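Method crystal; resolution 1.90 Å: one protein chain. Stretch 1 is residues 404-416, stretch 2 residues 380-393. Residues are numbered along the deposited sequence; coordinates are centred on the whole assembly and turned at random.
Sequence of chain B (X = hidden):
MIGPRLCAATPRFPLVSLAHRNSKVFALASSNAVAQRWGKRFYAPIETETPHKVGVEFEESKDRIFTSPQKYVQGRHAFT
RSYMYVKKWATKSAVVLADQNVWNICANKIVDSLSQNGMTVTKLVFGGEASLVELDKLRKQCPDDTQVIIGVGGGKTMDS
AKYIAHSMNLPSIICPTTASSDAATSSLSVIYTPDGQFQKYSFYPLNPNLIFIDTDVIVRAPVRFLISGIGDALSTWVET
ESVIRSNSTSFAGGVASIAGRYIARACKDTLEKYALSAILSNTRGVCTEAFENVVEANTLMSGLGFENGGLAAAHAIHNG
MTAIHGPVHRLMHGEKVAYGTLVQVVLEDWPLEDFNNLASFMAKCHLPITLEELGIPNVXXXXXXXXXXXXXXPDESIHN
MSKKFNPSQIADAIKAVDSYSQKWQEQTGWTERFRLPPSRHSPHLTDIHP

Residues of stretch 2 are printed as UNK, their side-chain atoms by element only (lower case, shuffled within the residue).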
# COMPACT_ATOMS: atom_id res chain seq x y z
N LYS B 404 21.55 -2.56 29.58
CA LYS B 404 22.14 -3.35 30.65
C LYS B 404 21.10 -3.89 31.63
O LYS B 404 20.05 -3.28 31.82
CB LYS B 404 23.17 -2.50 31.40
CG LYS B 404 24.25 -1.91 30.49
CD LYS B 404 24.96 -3.00 29.69
CE LYS B 404 25.98 -2.42 28.72
NZ LYS B 404 26.64 -3.50 27.93
N PHE B 405 21.42 -5.03 32.25
CA PHE B 405 20.48 -5.67 33.17
C PHE B 405 21.06 -6.16 34.49
O PHE B 405 22.27 -6.31 34.64
CB PHE B 405 19.83 -6.86 32.47
CG PHE B 405 19.37 -6.57 31.08
CD1 PHE B 405 20.18 -6.85 29.99
CD2 PHE B 405 18.12 -5.99 30.85
CE1 PHE B 405 19.76 -6.56 28.69
CE2 PHE B 405 17.69 -5.70 29.56
CZ PHE B 405 18.52 -5.98 28.48
N ASN B 406 20.17 -6.42 35.45
CA ASN B 406 20.57 -6.96 36.74
C ASN B 406 19.88 -8.32 36.85
O ASN B 406 18.96 -8.61 36.09
CB ASN B 406 20.20 -6.03 37.91
CG ASN B 406 18.71 -5.74 37.99
OD1 ASN B 406 17.88 -6.64 37.97
ND2 ASN B 406 18.37 -4.46 38.10
N PRO B 407 20.32 -9.17 37.78
CA PRO B 407 19.70 -10.50 37.93
C PRO B 407 18.17 -10.54 38.05
O PRO B 407 17.53 -11.40 37.42
CB PRO B 407 20.40 -11.05 39.17
CG PRO B 407 21.77 -10.45 39.06
CD PRO B 407 21.45 -9.01 38.71
N SER B 408 17.58 -9.64 38.83
CA SER B 408 16.13 -9.65 39.00
C SER B 408 15.42 -9.40 37.67
O SER B 408 14.32 -9.91 37.46
CB SER B 408 15.69 -8.62 40.05
OG SER B 408 15.78 -7.29 39.57
N GLN B 409 16.03 -8.62 36.79
CA GLN B 409 15.41 -8.34 35.49
C GLN B 409 15.43 -9.59 34.62
O GLN B 409 14.50 -9.82 33.84
CB GLN B 409 16.13 -7.19 34.78
CG GLN B 409 15.87 -5.84 35.42
CD GLN B 409 16.64 -4.73 34.73
OE1 GLN B 409 17.87 -4.76 34.67
NE2 GLN B 409 15.92 -3.74 34.21
N ILE B 410 16.48 -10.39 34.74
CA ILE B 410 16.57 -11.62 33.97
C ILE B 410 15.50 -12.58 34.49
O ILE B 410 14.74 -13.17 33.72
CB ILE B 410 17.96 -12.27 34.12
CG1 ILE B 410 19.05 -11.29 33.68
CG2 ILE B 410 18.02 -13.56 33.30
CD1 ILE B 410 18.85 -10.73 32.28
N ALA B 411 15.46 -12.73 35.81
CA ALA B 411 14.48 -13.61 36.44
C ALA B 411 13.05 -13.20 36.08
O ALA B 411 12.21 -14.06 35.79
CB ALA B 411 14.66 -13.59 37.95
N ASP B 412 12.77 -11.90 36.11
CA ASP B 412 11.44 -11.40 35.79
C ASP B 412 11.05 -11.71 34.35
O ASP B 412 9.90 -12.09 34.07
CB ASP B 412 11.36 -9.88 36.00
CG ASP B 412 11.11 -9.50 37.44
OD1 ASP B 412 10.99 -10.40 38.30
OD2 ASP B 412 11.02 -8.29 37.71
N ALA B 413 12.00 -11.54 33.43
CA ALA B 413 11.76 -11.78 32.02
C ALA B 413 11.50 -13.26 31.73
O ALA B 413 10.70 -13.59 30.85
CB ALA B 413 12.94 -11.27 31.18
N ILE B 414 12.17 -14.14 32.45
CA ILE B 414 11.97 -15.58 32.27
C ILE B 414 10.52 -15.92 32.62
O ILE B 414 9.86 -16.69 31.91
CB ILE B 414 12.93 -16.40 33.15
CG1 ILE B 414 14.36 -16.30 32.59
CG2 ILE B 414 12.47 -17.85 33.23
CD1 ILE B 414 15.41 -16.99 33.46
N LYS B 415 10.02 -15.35 33.71
CA LYS B 415 8.65 -15.61 34.13
C LYS B 415 7.66 -14.90 33.21
O LYS B 415 6.57 -15.41 32.95
CB LYS B 415 8.43 -15.15 35.58
CG LYS B 415 9.06 -16.10 36.60
CD LYS B 415 8.81 -15.66 38.04
CE LYS B 415 9.66 -14.45 38.41
NZ LYS B 415 9.57 -14.14 39.88
N ALA B 416 8.04 -13.73 32.71
CA ALA B 416 7.17 -12.98 31.81
C ALA B 416 6.91 -13.80 30.55
O ALA B 416 5.78 -13.88 30.07
CB ALA B 416 7.80 -11.64 31.46
N UNK B 380 11.78 -22.09 41.32
CA UNK B 380 11.62 -21.03 42.32
C UNK B 380 12.24 -19.69 41.94
O UNK B 380 13.12 -19.62 41.09
o UNK B 380 13.66 -21.48 43.56
c UNK B 380 11.75 -22.85 44.06
c UNK B 380 12.23 -21.46 43.67
N UNK B 381 11.79 -18.63 42.60
CA UNK B 381 12.32 -17.30 42.32
C UNK B 381 13.81 -17.26 42.64
O UNK B 381 14.58 -16.59 41.96
c UNK B 381 10.16 -16.01 42.71
c UNK B 381 11.60 -16.23 43.15
o UNK B 381 9.36 -15.52 43.53
o UNK B 381 9.84 -16.33 41.55
N UNK B 382 14.21 -17.99 43.68
CA UNK B 382 15.62 -18.01 44.05
C UNK B 382 16.44 -18.71 42.98
O UNK B 382 17.59 -18.34 42.71
o UNK B 382 17.96 -16.01 45.85
c UNK B 382 15.80 -18.70 45.40
o UNK B 382 15.97 -16.06 46.76
c UNK B 382 16.97 -16.64 46.27
c UNK B 382 16.98 -18.16 46.19
N UNK B 383 15.86 -19.74 42.36
CA UNK B 383 16.57 -20.46 41.31
C UNK B 383 16.69 -19.55 40.09
O UNK B 383 17.71 -19.54 39.40
c UNK B 383 15.83 -21.75 40.95
c UNK B 383 15.83 -22.79 42.07
c UNK B 383 15.13 -24.08 41.68
o UNK B 383 13.94 -24.03 41.31
o UNK B 383 15.78 -25.14 41.76
N UNK B 384 15.64 -18.78 39.83
CA UNK B 384 15.67 -17.88 38.68
C UNK B 384 16.67 -16.75 38.90
O UNK B 384 17.30 -16.28 37.96
c UNK B 384 11.95 -17.73 37.61
c UNK B 384 13.28 -18.39 37.93
c UNK B 384 14.28 -17.32 38.40
c UNK B 384 13.83 -19.11 36.71
N UNK B 385 16.84 -16.33 40.15
CA UNK B 385 17.81 -15.28 40.45
C UNK B 385 19.20 -15.84 40.21
O UNK B 385 20.11 -15.13 39.80
c UNK B 385 16.44 -13.53 43.65
c UNK B 385 17.67 -14.80 41.90
c UNK B 385 16.50 -13.86 42.17
c UNK B 385 16.65 -12.59 41.34
N UNK B 386 19.34 -17.13 40.49
CA UNK B 386 20.60 -17.84 40.29
C UNK B 386 20.90 -17.85 38.79
O UNK B 386 22.05 -17.71 38.37
c UNK B 386 21.64 -20.18 40.43
s UNK B 386 21.24 -21.93 40.67
c UNK B 386 20.49 -19.27 40.82
c UNK B 386 21.62 -22.13 42.39
N UNK B 387 19.87 -18.04 37.97
CA UNK B 387 20.05 -18.06 36.53
C UNK B 387 20.44 -16.66 36.08
O UNK B 387 21.31 -16.50 35.22
c UNK B 387 18.94 -18.31 34.29
c UNK B 387 18.76 -18.49 35.79
c UNK B 387 18.44 -19.95 36.10
N UNK B 388 19.80 -15.66 36.67
CA UNK B 388 20.09 -14.28 36.32
C UNK B 388 21.55 -13.95 36.59
O UNK B 388 22.21 -13.32 35.76
N UNK B 389 22.04 -14.37 37.75
CA UNK B 389 23.43 -14.11 38.10
C UNK B 389 24.36 -14.82 37.12
O UNK B 389 25.36 -14.25 36.67
c UNK B 389 23.72 -14.58 39.54
n UNK B 389 21.29 -14.35 43.34
c UNK B 389 22.10 -15.39 43.17
c UNK B 389 23.13 -13.67 40.62
c UNK B 389 23.73 -13.98 41.99
n UNK B 389 21.73 -16.58 43.63
n UNK B 389 23.26 -15.24 42.55
N UNK B 390 24.04 -16.06 36.78
CA UNK B 390 24.87 -16.82 35.84
C UNK B 390 24.85 -16.16 34.46
O UNK B 390 25.87 -16.09 33.77
c UNK B 390 24.35 -18.26 35.73
N UNK B 391 23.67 -15.69 34.07
CA UNK B 391 23.50 -15.03 32.78
C UNK B 391 24.34 -13.77 32.66
O UNK B 391 24.87 -13.46 31.59
c UNK B 391 21.84 -13.91 31.24
c UNK B 391 22.02 -14.65 32.56
o UNK B 391 21.21 -15.83 32.57
N UNK B 392 24.48 -13.04 33.76
CA UNK B 392 25.21 -11.79 33.76
C UNK B 392 26.70 -11.85 34.09
O UNK B 392 27.32 -10.81 34.33
c UNK B 392 22.34 -9.73 35.35
c UNK B 392 23.24 -9.42 33.03
c UNK B 392 24.51 -10.79 34.69
c UNK B 392 23.11 -10.38 34.21
N UNK B 393 27.28 -13.04 34.10
CA UNK B 393 28.71 -13.17 34.39
C UNK B 393 29.50 -12.33 33.38
O UNK B 393 29.10 -12.18 32.22
n UNK B 393 32.18 -17.88 34.08
c UNK B 393 29.13 -14.64 34.34
n UNK B 393 30.12 -17.79 33.07
c UNK B 393 28.93 -16.92 35.48
c UNK B 393 30.88 -17.63 34.15
n UNK B 393 30.34 -17.22 35.30
c UNK B 393 28.66 -15.42 35.57

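Position 380 carries one carbon bearing an oxygen and a carbon, and it touches nothing on stretch 1. This is Thr380. It occupies the N-cap of the helix that follows, its OG1 accepting from the backbone N of position 383 at 3.1 Å. At 381, two carbons end in two oxygens, a short carboxylate, with one oxygen 2.8 Å from Lys415 NZ; the residue is Asp381, and the contact is a hydrogen-bonded salt bridge to its OD1. Positions 382 and 383 each have three carbons with two oxygens on the third, and both lie out of reach of stretch 1. They are Glu382 and Glu383; the second accepts a hydrogen bond in return, Thr380 N donating to Glu383 OE1 at 2.9 Å.

Position 384 has four carbons forked at the second. Its CB lies 3.8 Å from Ala411 CB, and its branches reach Ile414 and Lys415. A fork beyond CB identifies Leu384, with CD2 3.9 Å from Ile414 CG2 and CD1 3.5 Å from Lys415 CG. The same four-carbon fork recurs at 385, where CA-to-CB points sideways but the end of the chain comes nearer, reaching Ser408 and Ala411. It is Leu385, its CD2 3.8 Å from Ser408 CA and 4.1 Å from Ala411 CB.

At 386 the side chain is two carbons, a sulfur and a carbon, unbranched; CA-to-CB points away and no atom touches stretch 1. The sulfur within the chain identifies Met386. Position 387 has three carbons, forked at the first, and approaches Ile414; this is Val387, with CG1 3.9 Å from Ile414 CD1.

Position 388 has no side-chain atoms and is therefore Gly388. An ideal CB here would lie 2.6 Å from Pro407 O, a clash, and 3.4 Å from Ile410 CB, which is tight. Its bare CA instead sits 3.7 Å from Ile410 CB.

Position 389 has three carbons, a nitrogen and a carbon carrying two more nitrogens; CA-to-CB points away, yet one carbon lies against the Pro407 ring. This is Arg389, its CG 3.8 Å from Pro407 CG. Position 390, a single carbon out of reach, is Ala390. At 391 one carbon bears an oxygen and a carbon, and the oxygen lies near Ile410. In Thr391 this OG1 donates to Val387 O at 2.7 Å and is 4.0 Å from Ile410 CG2. Position 392 has four carbons forked at the second, directed at Phe405, Pro407 and Ile410. It is Leu392, the first residue to leave helical geometry; its CD1 is 3.5 Å from Pro407 CD and 4.0 Å from Ile410 CG1. Position 393 has three carbons, a nitrogen and a carbon carrying two more nitrogens, with no contact to stretch 1; it is Arg393, which bonds elsewhere in the structure.

The two helices cross at 120°, their axes approaching to 7.5 Å. Gly388 leaves room for this closeness, its CA 4.1 Å from Pro407 CA. Ala411 CA is 5.0 Å from Leu384 CA, with Ala411 CB 3.8 Å from Leu384 CB. Leucines pack around these points, while the Lys415–Asp381 salt bridge adds a polar link. In all, 645 Å² is buried.

Stretch 2 (380-393) TDEELLMVGRATLR
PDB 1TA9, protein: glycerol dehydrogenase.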